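Sulfate transporter 4.1, chloroplastic (Arabidopsis thaliana, PDB 7LHV) moves sulfate across a membrane together with protons, as a secondary active symporter of the SLC26/SulP family that may help regulate sulfate assimilation. Local coordinates at residues I218-S223 against S440-L445; I452-W455 against R460-S463. One frame throughout, in Å; residues are numbered along the deposited sequence.

How the contacts relate
Contacts 1 and 2 follow one another along the chain: helix 431-443, which carries most of segment 440-445 of contact 1, leads into helix 448-457, which opens contact 2. Their centres are 22 Å apart and their nearest atoms about 12 Å apart, so they do not touch, although all four segments belong to the sulfate permease region. Contact 1 is buried among the membrane helices, whereas contact 2 lies where the membrane part meets the STAS domain of the second subunit. Helix 206-229 reaches both, through I220 in contact 1 and S207 beside contact 2. A bound S1P lipid lies about 13 Å from the side chain of I220 and one about 11 Å from that of D461.

Contact 1 (I218-S223 against S440-L445); sequences IVIGLS and SAVSGL
V442 and I220 meet through their methyl groups, and with G221 they account for almost all of the surface this small contact buries. The closest approach is between I220 CG2 and V442 CG1, at 3.6 Å, while V442 CG2 stands slightly further back, 4.1 Å from the same methyl of I220. Thus the short branch of the isoleucine, not its longer CG1-CD1 arm, does the touching. That branch lies trans to the backbone N of I220, and the longer arm leaves from beside this nitrogen (chi1 -72°). On the valine, CG1 sits next to the backbone N and CG2 between N and the carbonyl carbon, which turns both methyls to helix 206-229. The backbone at G221 is also approached by V442, whose CG2 lies 4.3 Å from G221 N; the two CA atoms are 7.0 Å apart. No hydrogen bond joins the segments, and the contact is made by van der Waals packing alone.

Helix 153-166 fills in beside the pair, with A153 touching both I220 and V442 and L157 touching I220. This helix directly follows the short strand 149-150, which pairs with strand 388-389; each strand leads into a helix (153-166 and 391-399), a pairing known from the SLC26 fold, where the substrate site lies near the two helix starts. Together with the packing of I220 on L119 of helix 91-119, this is consistent with a contact inside the gate part of the transporter, set against core helices 91-119 and 153-166. Away from the methyls, each segment has a serine bonded to its own backbone, S223 OG to V219 O and S443 OG to S440 O.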
loop_
_atom_site.group_PDB
_atom_site.type_symbol
_atom_site.label_atom_id
_atom_site.label_comp_id
_atom_site.label_asym_id
_atom_site.label_seq_id
_atom_site.Cartn_x
_atom_site.Cartn_y
_atom_site.Cartn_z
ATOM N N ILE A 218 -24.417 -7.702 -11.161
ATOM C CA ILE A 218 -25.544 -8.378 -10.520
ATOM C C ILE A 218 -26.394 -7.379 -9.739
ATOM O O ILE A 218 -27.630 -7.431 -9.774
ATOM C CB ILE A 218 -25.050 -9.530 -9.627
ATOM C CG1 ILE A 218 -24.480 -10.654 -10.487
ATOM C CG2 ILE A 218 -26.180 -10.062 -8.770
ATOM C CD1 ILE A 218 -23.809 -11.741 -9.691
ATOM N N VAL A 219 -25.746 -6.455 -9.028
ATOM C CA VAL A 219 -26.481 -5.441 -8.275
ATOM C C VAL A 219 -27.296 -4.561 -9.213
ATOM O O VAL A 219 -28.446 -4.216 -8.920
ATOM C CB VAL A 219 -25.509 -4.610 -7.414
ATOM C CG1 VAL A 219 -26.181 -3.339 -6.928
ATOM C CG2 VAL A 219 -25.021 -5.430 -6.238
ATOM N N ILE A 220 -26.717 -4.182 -10.353
ATOM C CA ILE A 220 -27.424 -3.344 -11.318
ATOM C C ILE A 220 -28.650 -4.066 -11.859
ATOM O O ILE A 220 -29.739 -3.485 -11.960
ATOM C CB ILE A 220 -26.471 -2.925 -12.453
ATOM C CG1 ILE A 220 -25.461 -1.894 -11.957
ATOM C CG2 ILE A 220 -27.251 -2.367 -13.617
ATOM C CD1 ILE A 220 -24.268 -1.737 -12.865
ATOM N N GLY A 221 -28.497 -5.343 -12.214
ATOM C CA GLY A 221 -29.639 -6.100 -12.701
ATOM C C GLY A 221 -30.739 -6.236 -11.665
ATOM O O GLY A 221 -31.926 -6.072 -11.972
ATOM N N LEU A 222 -30.362 -6.536 -10.419
ATOM C CA LEU A 222 -31.364 -6.670 -9.368
ATOM C C LEU A 222 -31.997 -5.336 -8.997
ATOM O O LEU A 222 -33.112 -5.321 -8.472
ATOM C CB LEU A 222 -30.748 -7.318 -8.130
ATOM C CG LEU A 222 -30.615 -8.839 -8.195
ATOM C CD1 LEU A 222 -30.111 -9.386 -6.879
ATOM C CD2 LEU A 222 -31.942 -9.478 -8.566
ATOM N N SER A 223 -31.312 -4.222 -9.244
ATOM C CA SER A 223 -31.936 -2.921 -9.040
ATOM C C SER A 223 -32.907 -2.596 -10.165
ATOM O O SER A 223 -33.957 -1.990 -9.926
ATOM C CB SER A 223 -30.868 -1.834 -8.929
ATOM O OG SER A 223 -30.113 -1.977 -7.740
ATOM N N SER A 440 -29.722 -6.056 -20.307
ATOM C CA SER A 440 -28.977 -6.659 -21.408
ATOM C C SER A 440 -27.546 -6.142 -21.455
ATOM O O SER A 440 -26.614 -6.902 -21.740
ATOM C CB SER A 440 -29.691 -6.386 -22.730
ATOM O OG SER A 440 -28.912 -6.822 -23.829
ATOM N N ALA A 441 -27.352 -4.850 -21.191
ATOM C CA ALA A 441 -26.009 -4.282 -21.213
ATOM C C ALA A 441 -25.133 -4.879 -20.122
ATOM O O ALA A 441 -23.946 -5.141 -20.346
ATOM C CB ALA A 441 -26.079 -2.764 -21.069
ATOM N N VAL A 442 -25.693 -5.092 -18.927
ATOM C CA VAL A 442 -24.895 -5.603 -17.812
ATOM C C VAL A 442 -24.851 -7.122 -17.738
ATOM O O VAL A 442 -24.093 -7.666 -16.923
ATOM C CB VAL A 442 -25.401 -5.057 -16.463
ATOM C CG1 VAL A 442 -25.415 -3.544 -16.486
ATOM C CG2 VAL A 442 -26.777 -5.612 -16.150
ATOM N N SER A 443 -25.641 -7.829 -18.549
ATOM C CA SER A 443 -25.543 -9.284 -18.564
ATOM C C SER A 443 -24.177 -9.744 -19.048
ATOM O O SER A 443 -23.682 -10.788 -18.608
ATOM C CB SER A 443 -26.642 -9.882 -19.440
ATOM O OG SER A 443 -26.304 -9.785 -20.810
ATOM N N GLY A 444 -23.554 -8.988 -19.949
ATOM C CA GLY A 444 -22.218 -9.314 -20.403
ATOM C C GLY A 444 -21.107 -8.939 -19.450
ATOM O O GLY A 444 -19.959 -9.331 -19.677
ATOM N N LEU A 445 -21.417 -8.187 -18.396
ATOM C CA LEU A 445 -20.424 -7.805 -17.403
ATOM C C LEU A 445 -20.240 -8.844 -16.307
ATOM O O LEU A 445 -19.264 -8.756 -15.556
ATOM C CB LEU A 445 -20.797 -6.464 -16.768
ATOM C CG LEU A 445 -20.907 -5.256 -17.696
ATOM C CD1 LEU A 445 -21.188 -3.998 -16.897
ATOM C CD2 LEU A 445 -19.645 -5.098 -18.523
#

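Contact 2 (I452-W455 against R460-S463); sequences IFLW and RDFS
Helices 448-457 and 459-474 pack at their joint, a single residue between them, and the CA atoms of L454 and F462 are the nearest pair, 4.9 Å apart. Beside this close point the CB atoms of the same two residues touch at 3.9 Å, L454 CB lying at the edge of the phenyl ring, near its plane. The branches of L454 run on to D461: CD1 rests against D461 O, and CD2 meets D461 CB at 3.7 Å, the two side chains crossing at about a right angle. W455 and F462 form an edge-to-face pair, with the tryptophan edge directed at the phenyl face. The six-membered ring centroid of W455 is 5.1 Å from that of F462 and the planes stand at 72°. W455 CE3 lies over the phenyl face toward its rim, 3.5 Å from F462 CE2. W455 CB adds a CH-pi contact, 4.2 Å from the F462 ring centroid. With CG trans to the backbone N (chi1 176°), F462 lays its ring alongside the W455 backbone, a face turned to the indole edge. A serine in place of F462 would probably leave the edge of W455 without its aromatic face and let the indole turn more freely.

D461 OD1 is gripped side-on by R460, whose NE and NH2 both donate to it, NH2 at 3.0 Å. OD2 instead bonds to S584 OG of the second subunit. The carboxylate of D458 would be expected to add negative charge here, partly offset by R460. Beyond the pair of helices, L454 and D461 pack on S207 of helix 206-229, R460 makes a cation-pi contact with F491 of helix 477-496, and, as in domain-swapped SLC26 dimers, L454 and F453 pack against helix 584-599 of the second subunit's STAS domain.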
loop_
_atom_site.group_PDB
_atom_site.type_symbol
_atom_site.label_atom_id
_atom_site.label_comp_id
_atom_site.label_asym_id
_atom_site.label_seq_id
_atom_site.Cartn_x
_atom_site.Cartn_y
_atom_site.Cartn_z
ATOM N N ILE A 452 -13.600 -19.001 -13.996
ATOM C CA ILE A 452 -13.234 -20.369 -14.359
ATOM C C ILE A 452 -11.760 -20.445 -14.737
ATOM O O ILE A 452 -11.047 -21.378 -14.344
ATOM C CB ILE A 452 -14.143 -20.878 -15.490
ATOM C CG1 ILE A 452 -15.575 -21.031 -14.984
ATOM C CG2 ILE A 452 -13.631 -22.197 -16.034
ATOM C CD1 ILE A 452 -16.564 -21.379 -16.063
ATOM N N PHE A 453 -11.278 -19.463 -15.503
ATOM C CA PHE A 453 -9.871 -19.447 -15.892
ATOM C C PHE A 453 -8.960 -19.349 -14.674
ATOM O O PHE A 453 -7.943 -20.049 -14.591
ATOM C CB PHE A 453 -9.614 -18.286 -16.848
ATOM C CG PHE A 453 -8.192 -18.176 -17.303
ATOM C CD1 PHE A 453 -7.681 -19.055 -18.238
ATOM C CD2 PHE A 453 -7.369 -17.185 -16.798
ATOM C CE1 PHE A 453 -6.374 -18.949 -18.659
ATOM C CE2 PHE A 453 -6.061 -17.076 -17.217
ATOM C CZ PHE A 453 -5.563 -17.959 -18.148
ATOM N N LEU A 454 -9.308 -18.483 -13.720
ATOM C CA LEU A 454 -8.517 -18.354 -12.503
ATOM C C LEU A 454 -8.531 -19.644 -11.700
ATOM O O LEU A 454 -7.496 -20.064 -11.173
ATOM C CB LEU A 454 -9.040 -17.196 -11.653
ATOM C CG LEU A 454 -8.918 -15.801 -12.256
ATOM C CD1 LEU A 454 -9.461 -14.757 -11.303
ATOM C CD2 LEU A 454 -7.485 -15.508 -12.619
ATOM N N TRP A 455 -9.694 -20.287 -11.590
ATOM C CA TRP A 455 -9.750 -21.560 -10.883
ATOM C C TRP A 455 -8.849 -22.587 -11.553
ATOM O O TRP A 455 -8.209 -23.400 -10.876
ATOM C CB TRP A 455 -11.185 -22.075 -10.823
ATOM C CG TRP A 455 -11.277 -23.467 -10.296
ATOM C CD1 TRP A 455 -11.316 -24.621 -11.021
ATOM C CD2 TRP A 455 -11.348 -23.855 -8.921
ATOM N NE1 TRP A 455 -11.401 -25.703 -10.182
ATOM C CE2 TRP A 455 -11.423 -25.259 -8.887
ATOM C CE3 TRP A 455 -11.355 -23.149 -7.716
ATOM C CZ2 TRP A 455 -11.504 -25.971 -7.695
ATOM C CZ3 TRP A 455 -11.434 -23.857 -6.535
ATOM C CH2 TRP A 455 -11.508 -25.253 -6.532
ATOM N N ARG A 460 -4.907 -18.472 -6.026
ATOM C CA ARG A 460 -4.851 -17.246 -5.237
ATOM C C ARG A 460 -5.659 -16.134 -5.898
ATOM O O ARG A 460 -6.412 -15.416 -5.230
ATOM C CB ARG A 460 -3.400 -16.811 -5.041
ATOM C CG ARG A 460 -3.242 -15.512 -4.273
ATOM C CD ARG A 460 -1.946 -14.816 -4.642
ATOM N NE ARG A 460 -2.023 -14.196 -5.959
ATOM C CZ ARG A 460 -1.013 -13.583 -6.560
ATOM N NH1 ARG A 460 0.177 -13.489 -5.990
ATOM N NH2 ARG A 460 -1.199 -13.055 -7.767
ATOM N N ASP A 461 -5.517 -15.988 -7.217
ATOM C CA ASP A 461 -6.312 -15.009 -7.945
ATOM C C ASP A 461 -7.790 -15.366 -7.904
ATOM O O ASP A 461 -8.647 -14.480 -7.817
ATOM C CB ASP A 461 -5.824 -14.901 -9.386
ATOM C CG ASP A 461 -4.463 -14.245 -9.495
ATOM O OD1 ASP A 461 -4.017 -13.633 -8.505
ATOM O OD2 ASP A 461 -3.843 -14.335 -10.572
ATOM N N PHE A 462 -8.112 -16.660 -7.970
ATOM C CA PHE A 462 -9.504 -17.075 -7.843
ATOM C C PHE A 462 -10.058 -16.725 -6.471
ATOM O O PHE A 462 -11.212 -16.301 -6.349
ATOM C CB PHE A 462 -9.640 -18.573 -8.104
ATOM C CG PHE A 462 -11.033 -19.095 -7.897
ATOM C CD1 PHE A 462 -11.978 -18.985 -8.899
ATOM C CD2 PHE A 462 -11.398 -19.690 -6.704
ATOM C CE1 PHE A 462 -13.259 -19.459 -8.715
ATOM C CE2 PHE A 462 -12.679 -20.164 -6.516
ATOM C CZ PHE A 462 -13.608 -20.049 -7.524
ATOM N N SER A 463 -9.257 -16.916 -5.420
ATOM C CA SER A 463 -9.700 -16.549 -4.080
ATOM C C SER A 463 -9.938 -15.051 -3.973
ATOM O O SER A 463 -10.925 -14.614 -3.371
ATOM C CB SER A 463 -8.675 -17.006 -3.046
ATOM O OG SER A 463 -8.587 -18.419 -3.015
#